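Local structure of uracil-DNA glycosylase (Nitratifractor salsuginis, 5X3G) at residues I205-A209 and H230-F236. The protein belongs to the uracil-DNA glycosylase family, whose alpha/beta fold packs helices around a central four-stranded parallel beta sheet. Residues are numbered along the deposited sequence; the frame is centred on the assembly and turned at random.
Sequences ILFGA and HPYNHTF
An aromatic cluster built round Phe207, with a proline on one face of its ring, joins the C-terminal end of strand 203-207, an inner strand of the parallel sheet, to the loop after edge strand 225-228. Residues 205-207 are extended; Leu206 and Gly208 pair by backbone with that edge strand. Beyond it the loop makes a type I turn from His230 to Asn233, closed by Asn233 N to His230 O at 3.1 Å, then a 3-10 segment beginning at His234. The backbones come closest at Gly208 and His230, CA atoms 4.6 Å apart. Glycine suits this point twice over: its phi is positive (58/-128), and a CB would lie a tight 3.1 Å from His230 CB. Phe207 (chi1 m, -80°) points toward the loop and buries the largest area here, 83 of a summed 214 Å². Pro231 CD sits over one face of the Phe207 ring, 3.6 Å from its centroid, in a CH-pi contact suited to the polarised hydrogens beside the proline nitrogen. The edge of Phe207 meets the face of the His230 ring, centroids 5.9 Å apart and planes at 62°. His230 is t, and its ND1 accepts a 3.0 Å hydrogen bond from Tyr232 N, fixing the imidazole. Phe236, also t, brings CE1 to 4.0 Å from Phe207 CE1 and reaches Phe119 and Met122 of helix 114-126. The His-Pro pair probably corresponds to the start of the HPSPLS motif of family 1 relatives. With no hydrogen bond between the segments, cohesion rests on ring, CH-pi and apolar contacts, while polar bonds shape the turn.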
ATOM      1  N   ILE A 205      -8.965  -1.327   4.872  1.00 24.93           N
ATOM      2  CA  ILE A 205      -9.066  -2.484   3.990  1.00 25.57           C
ATOM      3  C   ILE A 205      -8.059  -3.518   4.472  1.00 28.85           C
ATOM      4  O   ILE A 205      -6.845  -3.283   4.429  1.00 20.49           O
ATOM      5  CB  ILE A 205      -8.819  -2.104   2.524  1.00 20.94           C
ATOM      6  CG1 ILE A 205      -9.848  -1.072   2.064  1.00 18.90           C
ATOM      7  CG2 ILE A 205      -8.849  -3.348   1.639  1.00 17.69           C
ATOM      8  CD1 ILE A 205      -9.499  -0.430   0.745  1.00 20.74           C
ATOM      9  N   LEU A 206      -8.559  -4.661   4.928  1.00 21.88           N
ATOM     10  CA  LEU A 206      -7.750  -5.636   5.654  1.00 22.48           C
ATOM     11  C   LEU A 206      -7.700  -6.936   4.856  1.00 29.30           C
ATOM     12  O   LEU A 206      -8.651  -7.722   4.872  1.00 28.66           O
ATOM     13  CB  LEU A 206      -8.316  -5.849   7.052  1.00 31.29           C
ATOM     14  CG  LEU A 206      -8.501  -4.553   7.848  1.00 29.31           C
ATOM     15  CD1 LEU A 206      -9.381  -4.782   9.069  1.00 37.56           C
ATOM     16  CD2 LEU A 206      -7.150  -3.968   8.252  1.00 32.49           C
ATOM     17  N   PHE A 207      -6.583  -7.161   4.168  1.00 26.92           N
ATOM     18  CA  PHE A 207      -6.379  -8.373   3.382  1.00 22.29           C
ATOM     19  C   PHE A 207      -5.948  -9.510   4.301  1.00 32.20           C
ATOM     20  O   PHE A 207      -4.863  -9.460   4.891  1.00 24.46           O
ATOM     21  CB  PHE A 207      -5.330  -8.141   2.298  1.00 23.65           C
ATOM     22  CG  PHE A 207      -5.852  -7.430   1.085  1.00 27.47           C
ATOM     23  CD1 PHE A 207      -7.180  -7.545   0.712  1.00 25.72           C
ATOM     24  CD2 PHE A 207      -5.008  -6.651   0.311  1.00 26.38           C
ATOM     25  CE1 PHE A 207      -7.657  -6.892  -0.409  1.00 32.76           C
ATOM     26  CE2 PHE A 207      -5.479  -5.996  -0.811  1.00 24.57           C
ATOM     27  CZ  PHE A 207      -6.805  -6.117  -1.172  1.00 27.56           C
ATOM     28  N   GLY A 208      -6.793 -10.532   4.420  1.00 31.31           N
ATOM     29  CA  GLY A 208      -6.395 -11.755   5.102  1.00 30.67           C
ATOM     30  C   GLY A 208      -5.963 -11.529   6.540  1.00 25.24           C
ATOM     31  O   GLY A 208      -6.666 -10.897   7.337  1.00 34.62           O
ATOM     32  N   ALA A 209      -4.772 -12.044   6.868  1.00 26.77           N
ATOM     33  CA  ALA A 209      -4.277 -12.012   8.243  1.00 26.32           C
ATOM     34  C   ALA A 209      -4.225 -10.598   8.806  1.00 39.66           C
ATOM     35  O   ALA A 209      -4.337 -10.413  10.027  1.00 36.52           O
ATOM     36  CB  ALA A 209      -2.892 -12.658   8.314  1.00 39.52           C
ATOM     37  N   HIS A 230      -7.090 -12.597   1.088  1.00 26.73           N
ATOM     38  CA  HIS A 230      -5.864 -12.003   0.576  1.00 25.98           C
ATOM     39  C   HIS A 230      -5.734 -12.278  -0.921  1.00 30.81           C
ATOM     40  O   HIS A 230      -5.991 -13.399  -1.373  1.00 29.56           O
ATOM     41  CB  HIS A 230      -4.645 -12.549   1.321  1.00 25.06           C
ATOM     42  CG  HIS A 230      -3.402 -11.741   1.116  1.00 32.12           C
ATOM     43  ND1 HIS A 230      -2.644 -11.818  -0.033  1.00 34.92           N
ATOM     44  CD2 HIS A 230      -2.793 -10.826   1.907  1.00 34.59           C
ATOM     45  CE1 HIS A 230      -1.617 -10.991   0.063  1.00 35.15           C
ATOM     46  NE2 HIS A 230      -1.685 -10.378   1.230  1.00 31.08           N
ATOM     47  N   PRO A 231      -5.337 -11.278  -1.717  1.00 28.97           N
ATOM     48  CA  PRO A 231      -5.259 -11.477  -3.175  1.00 24.00           C
ATOM     49  C   PRO A 231      -4.227 -12.505  -3.608  1.00 26.42           C
ATOM     50  O   PRO A 231      -4.216 -12.883  -4.788  1.00 31.73           O
ATOM     51  CB  PRO A 231      -4.910 -10.080  -3.705  1.00 25.58           C
ATOM     52  CG  PRO A 231      -4.272  -9.381  -2.538  1.00 29.30           C
ATOM     53  CD  PRO A 231      -4.979  -9.904  -1.325  1.00 22.98           C
ATOM     54  N   TYR A 232      -3.361 -12.969  -2.704  1.00 30.85           N
ATOM     55  CA  TYR A 232      -2.448 -14.055  -3.047  1.00 32.73           C
ATOM     56  C   TYR A 232      -3.206 -15.292  -3.507  1.00 34.70           C
ATOM     57  O   TYR A 232      -2.692 -16.073  -4.315  1.00 38.37           O
ATOM     58  CB  TYR A 232      -1.555 -14.383  -1.848  1.00 29.85           C
ATOM     59  CG  TYR A 232      -0.457 -15.386  -2.133  1.00 35.64           C
ATOM     60  CD1 TYR A 232       0.829 -14.967  -2.442  1.00 35.78           C
ATOM     61  CD2 TYR A 232      -0.705 -16.752  -2.075  1.00 35.15           C
ATOM     62  CE1 TYR A 232       1.836 -15.879  -2.698  1.00 41.36           C
ATOM     63  CE2 TYR A 232       0.292 -17.671  -2.333  1.00 47.45           C
ATOM     64  CZ  TYR A 232       1.561 -17.230  -2.643  1.00 39.29           C
ATOM     65  OH  TYR A 232       2.559 -18.142  -2.896  1.00 42.10           O
ATOM     66  N   ASN A 233      -4.430 -15.475  -3.021  1.00 34.49           N
ATOM     67  CA  ASN A 233      -5.226 -16.643  -3.363  1.00 33.75           C
ATOM     68  C   ASN A 233      -5.916 -16.425  -4.702  1.00 38.54           C
ATOM     69  O   ASN A 233      -6.515 -15.371  -4.935  1.00 31.65           O
ATOM     70  CB  ASN A 233      -6.253 -16.905  -2.264  1.00 43.80           C
ATOM     71  CG  ASN A 233      -5.611 -17.068  -0.900  1.00 34.15           C
ATOM     72  OD1 ASN A 233      -5.692 -16.179  -0.051  1.00 39.37           O
ATOM     73  ND2 ASN A 233      -4.966 -18.208  -0.681  1.00 38.68           N
ATOM     74  N   HIS A 234      -5.824 -17.418  -5.590  1.00 34.12           N
ATOM     75  CA  HIS A 234      -6.438 -17.279  -6.908  1.00 37.06           C
ATOM     76  C   HIS A 234      -7.944 -17.063  -6.810  1.00 30.31           C
ATOM     77  O   HIS A 234      -8.527 -16.366  -7.652  1.00 38.60           O
ATOM     78  CB  HIS A 234      -6.120 -18.506  -7.767  1.00 50.24           C
ATOM     79  CG  HIS A 234      -6.420 -19.810  -7.099  1.00 56.94           C
ATOM     80  ND1 HIS A 234      -7.602 -20.493  -7.294  1.00 65.04           N
ATOM     81  CD2 HIS A 234      -5.690 -20.561  -6.241  1.00 64.70           C
ATOM     82  CE1 HIS A 234      -7.588 -21.606  -6.583  1.00 59.88           C
ATOM     83  NE2 HIS A 234      -6.440 -21.671  -5.933  1.00 51.01           N
ATOM     84  N   THR A 235      -8.583 -17.622  -5.779  1.00 28.16           N
ATOM     85  CA  THR A 235     -10.018 -17.426  -5.591  1.00 35.52           C
ATOM     86  C   THR A 235     -10.377 -15.949  -5.455  1.00 33.98           C
ATOM     87  O   THR A 235     -11.506 -15.555  -5.779  1.00 28.06           O
ATOM     88  CB  THR A 235     -10.493 -18.205  -4.363  1.00 33.09           C
ATOM     89  OG1 THR A 235      -9.564 -18.019  -3.290  1.00 43.01           O
ATOM     90  CG2 THR A 235     -10.604 -19.693  -4.680  1.00 43.26           C
ATOM     91  N   PHE A 236      -9.431 -15.121  -4.995  1.00 36.18           N
ATOM     92  CA  PHE A 236      -9.651 -13.678  -4.920  1.00 31.41           C
ATOM     93  C   PHE A 236     -10.173 -13.110  -6.231  1.00 28.60           C
ATOM     94  O   PHE A 236     -10.914 -12.121  -6.225  1.00 29.42           O
ATOM     95  CB  PHE A 236      -8.350 -12.966  -4.533  1.00 27.23           C
ATOM     96  CG  PHE A 236      -8.487 -11.474  -4.367  1.00 29.73           C
ATOM     97  CD1 PHE A 236      -8.896 -10.934  -3.159  1.00 27.87           C
ATOM     98  CD2 PHE A 236      -8.192 -10.612  -5.413  1.00 27.39           C
ATOM     99  CE1 PHE A 236      -9.017  -9.566  -2.998  1.00 28.91           C
ATOM    100  CE2 PHE A 236      -8.313  -9.243  -5.259  1.00 27.55           C
ATOM    101  CZ  PHE A 236      -8.725  -8.720  -4.052  1.00 34.20           C
TER